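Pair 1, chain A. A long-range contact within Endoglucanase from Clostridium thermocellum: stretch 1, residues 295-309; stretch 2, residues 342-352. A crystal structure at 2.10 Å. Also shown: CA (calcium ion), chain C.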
# COMPACT_ATOMS: atom_id res chain seq x y z
N ASN A 295 24.25 0.30 4.07
CA ASN A 295 24.87 -0.92 4.59
C ASN A 295 24.82 -1.95 3.41
O ASN A 295 23.74 -2.44 3.01
CB ASN A 295 24.07 -1.48 5.79
CG ASN A 295 24.72 -2.72 6.44
OD1 ASN A 295 25.52 -3.46 5.82
ND2 ASN A 295 24.36 -2.97 7.70
N GLU A 296 26.00 -2.26 2.90
CA GLU A 296 26.12 -3.17 1.79
C GLU A 296 25.43 -4.51 1.95
O GLU A 296 25.08 -5.16 0.96
CB GLU A 296 27.60 -3.38 1.46
CG GLU A 296 28.30 -2.16 0.87
CD GLU A 296 27.64 -1.65 -0.41
OE1 GLU A 296 27.16 -2.48 -1.22
OE2 GLU A 296 27.61 -0.41 -0.63
N HIS A 297 25.25 -4.94 3.19
CA HIS A 297 24.60 -6.22 3.46
C HIS A 297 23.20 -6.28 2.85
O HIS A 297 22.79 -7.32 2.31
CB HIS A 297 24.50 -6.44 4.97
CG HIS A 297 23.66 -7.62 5.35
ND1 HIS A 297 24.04 -8.92 5.10
CD2 HIS A 297 22.44 -7.69 5.94
CE1 HIS A 297 23.09 -9.74 5.51
NE2 HIS A 297 22.11 -9.02 6.03
N TYR A 298 22.47 -5.18 2.93
CA TYR A 298 21.12 -5.12 2.38
C TYR A 298 21.13 -5.23 0.87
O TYR A 298 20.28 -5.91 0.29
CB TYR A 298 20.42 -3.84 2.81
CG TYR A 298 20.16 -3.81 4.30
CD1 TYR A 298 19.40 -4.81 4.90
CD2 TYR A 298 20.69 -2.80 5.10
CE1 TYR A 298 19.17 -4.81 6.28
CE2 TYR A 298 20.47 -2.79 6.47
CZ TYR A 298 19.71 -3.79 7.05
OH TYR A 298 19.49 -3.78 8.41
N LEU A 299 22.09 -4.57 0.23
CA LEU A 299 22.16 -4.64 -1.22
C LEU A 299 22.52 -6.07 -1.63
O LEU A 299 22.03 -6.57 -2.65
CB LEU A 299 23.21 -3.67 -1.76
CG LEU A 299 23.13 -3.43 -3.27
CD1 LEU A 299 21.78 -2.80 -3.64
CD2 LEU A 299 24.29 -2.52 -3.70
N ASP A 300 23.36 -6.73 -0.82
CA ASP A 300 23.75 -8.11 -1.10
C ASP A 300 22.54 -9.03 -0.99
O ASP A 300 22.41 -10.00 -1.74
CB ASP A 300 24.83 -8.60 -0.12
CG ASP A 300 26.19 -7.99 -0.38
OD1 ASP A 300 26.46 -7.59 -1.53
OD2 ASP A 300 27.01 -7.93 0.56
N GLU A 301 21.67 -8.75 -0.03
CA GLU A 301 20.47 -9.56 0.14
C GLU A 301 19.51 -9.32 -1.02
O GLU A 301 18.87 -10.25 -1.50
CB GLU A 301 19.79 -9.25 1.47
CG GLU A 301 20.49 -9.86 2.68
CD GLU A 301 20.63 -11.37 2.57
OE1 GLU A 301 19.60 -12.08 2.57
OE2 GLU A 301 21.77 -11.85 2.47
N ALA A 302 19.43 -8.07 -1.47
CA ALA A 302 18.55 -7.74 -2.58
C ALA A 302 19.04 -8.45 -3.85
O ALA A 302 18.25 -9.06 -4.57
CB ALA A 302 18.50 -6.24 -2.81
N PHE A 303 20.34 -8.38 -4.10
CA PHE A 303 20.92 -9.00 -5.28
C PHE A 303 20.80 -10.52 -5.26
O PHE A 303 20.68 -11.14 -6.31
CB PHE A 303 22.39 -8.61 -5.43
CG PHE A 303 22.61 -7.17 -5.87
CD1 PHE A 303 21.54 -6.40 -6.33
CD2 PHE A 303 23.88 -6.62 -5.88
CE1 PHE A 303 21.74 -5.09 -6.79
CE2 PHE A 303 24.10 -5.32 -6.34
CZ PHE A 303 23.02 -4.55 -6.79
N LYS A 304 20.81 -11.11 -4.07
CA LYS A 304 20.70 -12.56 -3.93
C LYS A 304 19.35 -13.11 -4.43
O LYS A 304 19.30 -14.20 -5.00
CB LYS A 304 20.90 -12.96 -2.46
CG LYS A 304 20.95 -14.47 -2.18
CD LYS A 304 21.31 -14.77 -0.71
CE LYS A 304 22.63 -14.11 -0.30
NZ LYS A 304 23.04 -14.37 1.14
N TYR A 305 18.28 -12.36 -4.24
CA TYR A 305 16.96 -12.84 -4.64
C TYR A 305 16.26 -12.08 -5.76
O TYR A 305 15.23 -12.52 -6.24
CB TYR A 305 16.05 -12.90 -3.41
CG TYR A 305 16.58 -13.79 -2.30
CD1 TYR A 305 16.49 -15.18 -2.40
CD2 TYR A 305 17.18 -13.25 -1.17
CE1 TYR A 305 16.98 -16.01 -1.38
CE2 TYR A 305 17.67 -14.06 -0.15
CZ TYR A 305 17.58 -15.44 -0.26
OH TYR A 305 18.06 -16.24 0.75
N TYR A 306 16.82 -10.95 -6.17
CA TYR A 306 16.22 -10.14 -7.23
C TYR A 306 16.05 -10.86 -8.56
O TYR A 306 17.02 -11.34 -9.16
CB TYR A 306 17.04 -8.86 -7.44
CG TYR A 306 16.52 -7.93 -8.53
CD1 TYR A 306 15.16 -7.62 -8.62
CD2 TYR A 306 17.39 -7.34 -9.45
CE1 TYR A 306 14.68 -6.74 -9.60
CE2 TYR A 306 16.92 -6.45 -10.44
CZ TYR A 306 15.56 -6.16 -10.50
OH TYR A 306 15.07 -5.31 -11.48
N ASP A 307 14.80 -10.95 -9.02
CA ASP A 307 14.47 -11.60 -10.29
C ASP A 307 14.43 -10.49 -11.34
O ASP A 307 13.43 -9.79 -11.49
CB ASP A 307 13.10 -12.29 -10.18
CG ASP A 307 12.71 -13.07 -11.44
OD1 ASP A 307 13.44 -12.97 -12.45
OD2 ASP A 307 11.68 -13.77 -11.41
N TYR A 308 15.54 -10.32 -12.05
CA TYR A 308 15.68 -9.29 -13.08
C TYR A 308 14.65 -9.45 -14.19
O TYR A 308 14.33 -8.49 -14.88
CB TYR A 308 17.10 -9.37 -13.67
CG TYR A 308 17.46 -8.28 -14.66
CD1 TYR A 308 17.80 -7.00 -14.24
CD2 TYR A 308 17.52 -8.57 -16.03
CE1 TYR A 308 18.20 -6.02 -15.15
CE2 TYR A 308 17.91 -7.60 -16.94
CZ TYR A 308 18.25 -6.33 -16.50
OH TYR A 308 18.66 -5.38 -17.40
N TYR A 309 14.14 -10.66 -14.34
CA TYR A 309 13.17 -10.96 -15.39
C TYR A 309 11.71 -10.70 -15.01
O TYR A 309 10.84 -10.69 -15.88
CB TYR A 309 13.33 -12.43 -15.84
CG TYR A 309 14.76 -12.77 -16.19
CD1 TYR A 309 15.46 -12.02 -17.14
CD2 TYR A 309 15.44 -13.79 -15.51
CE1 TYR A 309 16.81 -12.27 -17.41
CE2 TYR A 309 16.80 -14.04 -15.77
CZ TYR A 309 17.48 -13.28 -16.72
OH TYR A 309 18.83 -13.51 -16.96
N ASN A 342 30.13 -1.79 -11.16
CA ASN A 342 30.22 -2.51 -9.90
C ASN A 342 28.95 -3.18 -9.41
O ASN A 342 28.95 -4.38 -9.13
CB ASN A 342 30.78 -1.61 -8.79
CG ASN A 342 32.28 -1.42 -8.90
OD1 ASN A 342 32.76 -0.33 -9.21
ND2 ASN A 342 33.02 -2.50 -8.67
N PHE A 343 27.86 -2.42 -9.30
CA PHE A 343 26.59 -2.98 -8.83
C PHE A 343 26.07 -4.03 -9.81
O PHE A 343 25.59 -5.09 -9.39
CB PHE A 343 25.54 -1.87 -8.65
CG PHE A 343 25.75 -1.01 -7.42
CD1 PHE A 343 26.96 -1.02 -6.72
CD2 PHE A 343 24.74 -0.14 -7.00
CE1 PHE A 343 27.15 -0.19 -5.61
CE2 PHE A 343 24.92 0.70 -5.89
CZ PHE A 343 26.13 0.68 -5.20
N GLU A 344 26.17 -3.75 -11.10
CA GLU A 344 25.70 -4.70 -12.11
C GLU A 344 26.47 -6.02 -12.03
O GLU A 344 25.88 -7.10 -12.05
CB GLU A 344 25.84 -4.13 -13.52
CG GLU A 344 24.90 -2.99 -13.85
CD GLU A 344 25.39 -1.67 -13.31
OE1 GLU A 344 26.40 -1.68 -12.56
OE2 GLU A 344 24.77 -0.64 -13.62
N ASP A 345 27.79 -5.93 -11.93
CA ASP A 345 28.61 -7.13 -11.85
C ASP A 345 28.42 -7.87 -10.54
O ASP A 345 28.52 -9.10 -10.51
CB ASP A 345 30.08 -6.78 -12.09
CG ASP A 345 30.34 -6.32 -13.51
OD1 ASP A 345 29.48 -6.60 -14.38
OD2 ASP A 345 31.40 -5.70 -13.76
N ARG A 346 28.16 -7.14 -9.46
CA ARG A 346 27.92 -7.77 -8.16
C ARG A 346 26.59 -8.52 -8.25
O ARG A 346 26.46 -9.64 -7.74
CB ARG A 346 27.85 -6.71 -7.05
CG ARG A 346 29.21 -6.29 -6.48
CD ARG A 346 29.06 -5.11 -5.51
NE ARG A 346 28.25 -5.41 -4.33
CZ ARG A 346 27.78 -4.50 -3.48
NH1 ARG A 346 28.04 -3.21 -3.68
NH2 ARG A 346 27.04 -4.87 -2.44
N TYR A 347 25.61 -7.90 -8.89
CA TYR A 347 24.31 -8.55 -9.03
C TYR A 347 24.42 -9.83 -9.87
O TYR A 347 23.81 -10.85 -9.53
CB TYR A 347 23.28 -7.61 -9.66
CG TYR A 347 22.01 -8.33 -10.03
CD1 TYR A 347 21.27 -9.01 -9.06
CD2 TYR A 347 21.60 -8.43 -11.36
CE1 TYR A 347 20.15 -9.76 -9.40
CE2 TYR A 347 20.48 -9.18 -11.71
CZ TYR A 347 19.76 -9.85 -10.73
OH TYR A 347 18.67 -10.61 -11.09
N LYS A 348 25.18 -9.79 -10.95
CA LYS A 348 25.35 -10.97 -11.79
C LYS A 348 25.99 -12.10 -10.98
O LYS A 348 25.55 -13.26 -11.07
CB LYS A 348 26.20 -10.66 -13.01
CG LYS A 348 25.52 -9.76 -14.02
CD LYS A 348 26.44 -9.45 -15.18
CE LYS A 348 26.62 -7.96 -15.35
NZ LYS A 348 27.41 -7.60 -16.55
N ARG A 349 27.01 -11.78 -10.20
CA ARG A 349 27.68 -12.78 -9.38
C ARG A 349 26.72 -13.36 -8.36
O ARG A 349 26.71 -14.56 -8.11
CB ARG A 349 28.90 -12.17 -8.66
CG ARG A 349 30.19 -12.15 -9.50
CD ARG A 349 31.41 -11.76 -8.65
NE ARG A 349 31.40 -10.34 -8.28
CZ ARG A 349 31.80 -9.36 -9.08
NH1 ARG A 349 32.28 -9.63 -10.30
NH2 ARG A 349 31.74 -8.10 -8.67
N ALA A 350 25.89 -12.49 -7.78
CA ALA A 350 24.92 -12.89 -6.76
C ALA A 350 23.76 -13.76 -7.24
O ALA A 350 23.27 -14.61 -6.50
CB ALA A 350 24.37 -11.65 -6.07
N SER A 351 23.32 -13.55 -8.47
CA SER A 351 22.19 -14.31 -9.02
C SER A 351 22.69 -15.27 -10.09
O SER A 351 21.92 -15.71 -10.95
CB SER A 351 21.18 -13.34 -9.64
OG SER A 351 21.78 -12.59 -10.68
N ASN A 352 23.97 -15.61 -10.00
CA ASN A 352 24.71 -16.45 -10.93
C ASN A 352 24.33 -16.40 -12.41
O ASN A 352 23.82 -17.35 -13.01
CB ASN A 352 24.83 -17.91 -10.44
CG ASN A 352 23.50 -18.55 -10.16
OD1 ASN A 352 22.73 -18.83 -11.07
ND2 ASN A 352 23.24 -18.82 -8.88
CA CA C . 26.37 0.95 -12.17
O HOH W 1 25.45 2.45 -14.13

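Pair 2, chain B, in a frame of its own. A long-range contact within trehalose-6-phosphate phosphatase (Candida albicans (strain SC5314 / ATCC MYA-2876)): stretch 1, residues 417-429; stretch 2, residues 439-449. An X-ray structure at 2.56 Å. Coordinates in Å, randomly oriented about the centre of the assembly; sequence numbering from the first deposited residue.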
# COMPACT_ATOMS: atom_id res chain seq x y z
N GLU B 417 -14.68 13.42 2.47
CA GLU B 417 -14.21 13.92 3.76
C GLU B 417 -12.69 13.80 3.85
O GLU B 417 -12.01 14.69 4.37
CB GLU B 417 -14.87 13.17 4.91
CG GLU B 417 -16.27 13.64 5.24
CD GLU B 417 -17.03 12.66 6.11
OE1 GLU B 417 -16.63 11.48 6.15
OE2 GLU B 417 -18.01 13.07 6.77
N TYR B 418 -12.17 12.69 3.33
CA TYR B 418 -10.73 12.43 3.33
C TYR B 418 -9.99 13.43 2.45
O TYR B 418 -9.01 14.05 2.89
CB TYR B 418 -10.46 11.01 2.85
CG TYR B 418 -9.00 10.68 2.65
CD1 TYR B 418 -8.13 10.62 3.73
CD2 TYR B 418 -8.49 10.43 1.38
CE1 TYR B 418 -6.79 10.32 3.55
CE2 TYR B 418 -7.15 10.13 1.19
CZ TYR B 418 -6.31 10.07 2.28
OH TYR B 418 -4.98 9.78 2.10
N LEU B 419 -10.46 13.59 1.22
CA LEU B 419 -9.85 14.55 0.29
C LEU B 419 -9.95 15.98 0.82
O LEU B 419 -9.00 16.76 0.67
CB LEU B 419 -10.51 14.46 -1.08
CG LEU B 419 -10.34 13.11 -1.78
CD1 LEU B 419 -10.82 13.19 -3.21
CD2 LEU B 419 -8.88 12.67 -1.72
N ALA B 420 -11.09 16.31 1.41
CA ALA B 420 -11.24 17.58 2.12
C ALA B 420 -10.10 17.73 3.10
O ALA B 420 -9.33 18.68 3.03
CB ALA B 420 -12.57 17.65 2.84
N LEU B 421 -10.00 16.77 4.02
CA LEU B 421 -8.95 16.74 5.03
C LEU B 421 -7.55 16.99 4.45
O LEU B 421 -6.78 17.79 5.00
CB LEU B 421 -8.97 15.40 5.79
CG LEU B 421 -10.08 15.22 6.83
CD1 LEU B 421 -10.19 13.77 7.27
CD2 LEU B 421 -9.83 16.12 8.04
N LEU B 422 -7.23 16.33 3.34
CA LEU B 422 -5.94 16.54 2.71
C LEU B 422 -5.79 17.97 2.17
O LEU B 422 -4.74 18.58 2.32
CB LEU B 422 -5.72 15.54 1.57
CG LEU B 422 -5.56 14.08 2.00
CD1 LEU B 422 -5.26 13.20 0.80
CD2 LEU B 422 -4.47 13.95 3.06
N ARG B 423 -6.85 18.50 1.57
CA ARG B 423 -6.80 19.86 1.02
C ARG B 423 -6.68 20.94 2.10
O ARG B 423 -5.92 21.89 1.92
CB ARG B 423 -8.04 20.12 0.15
CG ARG B 423 -7.89 19.69 -1.30
CD ARG B 423 -9.08 20.13 -2.14
NE ARG B 423 -9.23 21.58 -2.14
CZ ARG B 423 -10.30 22.22 -2.58
NH1 ARG B 423 -11.34 21.54 -3.06
NH2 ARG B 423 -10.35 23.55 -2.54
N VAL B 424 -7.40 20.81 3.20
CA VAL B 424 -7.35 21.83 4.26
C VAL B 424 -6.03 21.75 5.02
O VAL B 424 -5.66 22.68 5.75
CB VAL B 424 -8.53 21.69 5.26
CG1 VAL B 424 -8.65 22.94 6.15
CG2 VAL B 424 -9.84 21.43 4.54
N ALA B 425 -5.31 20.65 4.86
CA ALA B 425 -4.08 20.43 5.61
C ALA B 425 -3.01 21.50 5.36
O ALA B 425 -2.74 21.86 4.22
CB ALA B 425 -3.51 19.06 5.29
N ASP B 426 -2.44 22.01 6.44
CA ASP B 426 -1.30 22.90 6.34
C ASP B 426 -0.00 22.09 6.40
O ASP B 426 1.07 22.60 6.12
CB ASP B 426 -1.34 23.93 7.47
CG ASP B 426 -2.58 24.81 7.41
OD1 ASP B 426 -2.70 25.65 6.49
OD2 ASP B 426 -3.45 24.67 8.30
N LEU B 427 -0.12 20.83 6.78
CA LEU B 427 1.02 19.93 6.85
C LEU B 427 0.62 18.49 6.60
O LEU B 427 -0.48 18.08 6.91
CB LEU B 427 1.69 20.04 8.22
CG LEU B 427 3.19 19.83 8.31
CD1 LEU B 427 3.57 19.30 9.67
CD2 LEU B 427 3.70 18.90 7.24
N ALA B 428 1.54 17.72 6.07
CA ALA B 428 1.38 16.30 5.98
C ALA B 428 2.61 15.71 6.61
O ALA B 428 3.70 16.18 6.37
CB ALA B 428 1.26 15.86 4.54
N LEU B 429 2.44 14.70 7.45
CA LEU B 429 3.57 14.05 8.09
C LEU B 429 3.50 12.53 7.92
O LEU B 429 2.59 11.88 8.42
CB LEU B 429 3.64 14.41 9.59
CG LEU B 429 4.84 13.90 10.40
CD1 LEU B 429 6.14 14.13 9.65
CD2 LEU B 429 4.88 14.57 11.78
N THR B 439 0.76 5.85 -0.34
CA THR B 439 -0.20 6.46 -1.26
C THR B 439 -0.66 7.83 -0.78
O THR B 439 -0.83 8.77 -1.57
CB THR B 439 -1.43 5.54 -1.44
OG1 THR B 439 -1.02 4.29 -2.01
CG2 THR B 439 -2.47 6.18 -2.34
N THR B 440 -0.84 7.94 0.54
CA THR B 440 -1.35 9.15 1.18
C THR B 440 -0.50 10.38 0.87
O THR B 440 -1.04 11.47 0.69
CB THR B 440 -1.45 8.95 2.71
OG1 THR B 440 -2.29 7.83 2.99
CG2 THR B 440 -2.01 10.20 3.38
N SER B 441 0.81 10.21 0.81
CA SER B 441 1.71 11.32 0.51
C SER B 441 1.48 11.86 -0.89
O SER B 441 1.38 13.07 -1.09
CB SER B 441 3.17 10.88 0.68
OG SER B 441 3.45 9.73 -0.09
N LEU B 442 1.40 10.95 -1.86
CA LEU B 442 1.15 11.31 -3.25
C LEU B 442 -0.20 12.02 -3.40
O LEU B 442 -0.28 13.11 -4.00
CB LEU B 442 1.19 10.06 -4.13
CG LEU B 442 2.41 9.14 -3.99
CD1 LEU B 442 2.22 7.86 -4.78
CD2 LEU B 442 3.67 9.86 -4.42
N GLU B 443 -1.24 11.41 -2.85
CA GLU B 443 -2.57 12.01 -2.85
C GLU B 443 -2.57 13.41 -2.23
O GLU B 443 -3.20 14.33 -2.75
CB GLU B 443 -3.57 11.12 -2.11
CG GLU B 443 -4.20 10.05 -2.98
CD GLU B 443 -4.76 8.89 -2.19
OE1 GLU B 443 -5.43 8.02 -2.80
OE2 GLU B 443 -4.53 8.83 -0.97
N PHE B 444 -1.84 13.56 -1.13
CA PHE B 444 -1.68 14.85 -0.46
C PHE B 444 -1.03 15.88 -1.39
O PHE B 444 -1.49 17.02 -1.48
CB PHE B 444 -0.85 14.69 0.81
CG PHE B 444 -0.39 16.00 1.41
CD1 PHE B 444 -1.24 16.74 2.22
CD2 PHE B 444 0.89 16.47 1.16
CE1 PHE B 444 -0.81 17.94 2.77
CE2 PHE B 444 1.32 17.67 1.71
CZ PHE B 444 0.47 18.40 2.52
N VAL B 445 0.04 15.46 -2.06
CA VAL B 445 0.74 16.35 -2.98
C VAL B 445 -0.20 16.82 -4.09
O VAL B 445 -0.20 18.00 -4.45
CB VAL B 445 1.99 15.68 -3.60
CG1 VAL B 445 2.57 16.54 -4.71
CG2 VAL B 445 3.04 15.42 -2.53
N ILE B 446 -1.02 15.90 -4.61
CA ILE B 446 -2.04 16.30 -5.59
C ILE B 446 -3.00 17.33 -4.99
O ILE B 446 -3.31 18.35 -5.61
CB ILE B 446 -2.87 15.11 -6.10
CG1 ILE B 446 -2.00 14.15 -6.93
CG2 ILE B 446 -4.04 15.60 -6.94
CD1 ILE B 446 -2.80 13.02 -7.52
N CYS B 447 -3.45 17.05 -3.77
CA CYS B 447 -4.43 17.90 -3.10
C CYS B 447 -3.88 19.26 -2.71
O CYS B 447 -4.64 20.16 -2.36
CB CYS B 447 -4.96 17.20 -1.84
SG CYS B 447 -6.06 15.80 -2.16
N GLN B 448 -2.56 19.42 -2.77
CA GLN B 448 -1.94 20.68 -2.37
C GLN B 448 -1.40 21.51 -3.52
O GLN B 448 -0.68 22.47 -3.28
CB GLN B 448 -0.80 20.41 -1.38
CG GLN B 448 -1.27 19.95 -0.02
CD GLN B 448 -2.19 20.95 0.64
OE1 GLN B 448 -2.05 22.15 0.46
NE2 GLN B 448 -3.15 20.45 1.41
N LYS B 449 -1.75 21.17 -4.76
CA LYS B 449 -1.18 21.87 -5.90
C LYS B 449 -1.53 23.36 -5.90
O LYS B 449 -0.73 24.19 -6.31
CB LYS B 449 -1.62 21.23 -7.23
CG LYS B 449 -2.90 21.78 -7.82
CD LYS B 449 -3.37 20.96 -9.02
CE LYS B 449 -2.99 21.59 -10.36
NZ LYS B 449 -3.67 20.93 -11.52
O HOH W 2 -4.16 6.48 2.29

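The sharpest difference between the two contacts lies at one matched position on the second helix, Arg A346 in pair 1 and Glu B443 in pair 2, whose CA atoms superpose within 0.2 Å. In pair 1 the arginine reaches across to two acids on the first helix: NH2 of Arg A346 lies 2.7 Å from OE1 of Glu A296 and 2.9 Å from OD1 of Asp A300, both salt bridges. The acids sit one helical turn apart, so a single guanidinium meets both at its edge. In pair 2 the charge is reversed and no salt bridge joins the two stretches. The position of Asp A300 is taken by Leu B419, and OE2 of Glu B443 instead lies 3.2 Å from OH of Tyr B418, the counterpart of Leu A299.

Beneath this difference the backbones agree closely, with an RMSD of 0.4 Å over 14 central residues. In each pair two helices cross, at -55° with an axial approach of 8.2 Å in pair 1 and at -67° with 8.6 Å in pair 2. The tightest crossing points also correspond: Phe A303 faces Tyr A347 as Leu B422 faces Phe B444, and Lys A304 lies near Ala A350 as Arg B423 lies near Cys B447.

At the crossing, pair 1 uses a large residue against a small one. Phe A303 fits among Phe A343, Arg A346, Tyr A347 and Ala A350, its CB 3.7 Å from CB of Ala A350, while CB of Tyr A347 covers one face of its ring. Pair 2 places the smaller Leu B422 there and the bulkier Cys B447 opposite, with CB of Leu B422 3.8 Å from SG of Cys B447.

The aromatic residue of the second helix adopts the t rotamer in both pairs; its CA-to-CB bond points sideways, and its end comes nearer to the segment after the first helix. Tyr A347 donates from OH to O of Tyr A306 at 2.6 Å, and CD2 of Tyr A306 lies over one face of its ring. Phe B444 has no hydroxyl. Its contacts there are apolar: CE1 lies 3.9 Å from CB of Ala B425, which matches Tyr A306, and CB of Ala B428 sits over the ring face, 3.3 Å from CZ.

Pair 2 adds a polar link four residues after Phe B444, where NE2 of Gln B448 donates to O of Arg B423 at 3.2 Å and, weakly, to O of Leu B422 at 2.6 Å. The matching Ser A351 bonds within its own stretch, OG to O of Tyr A347 at 2.9 Å. The general principle is plain: one helix crossing can accommodate quite different distributions of bulk, charge and hydrogen bonding.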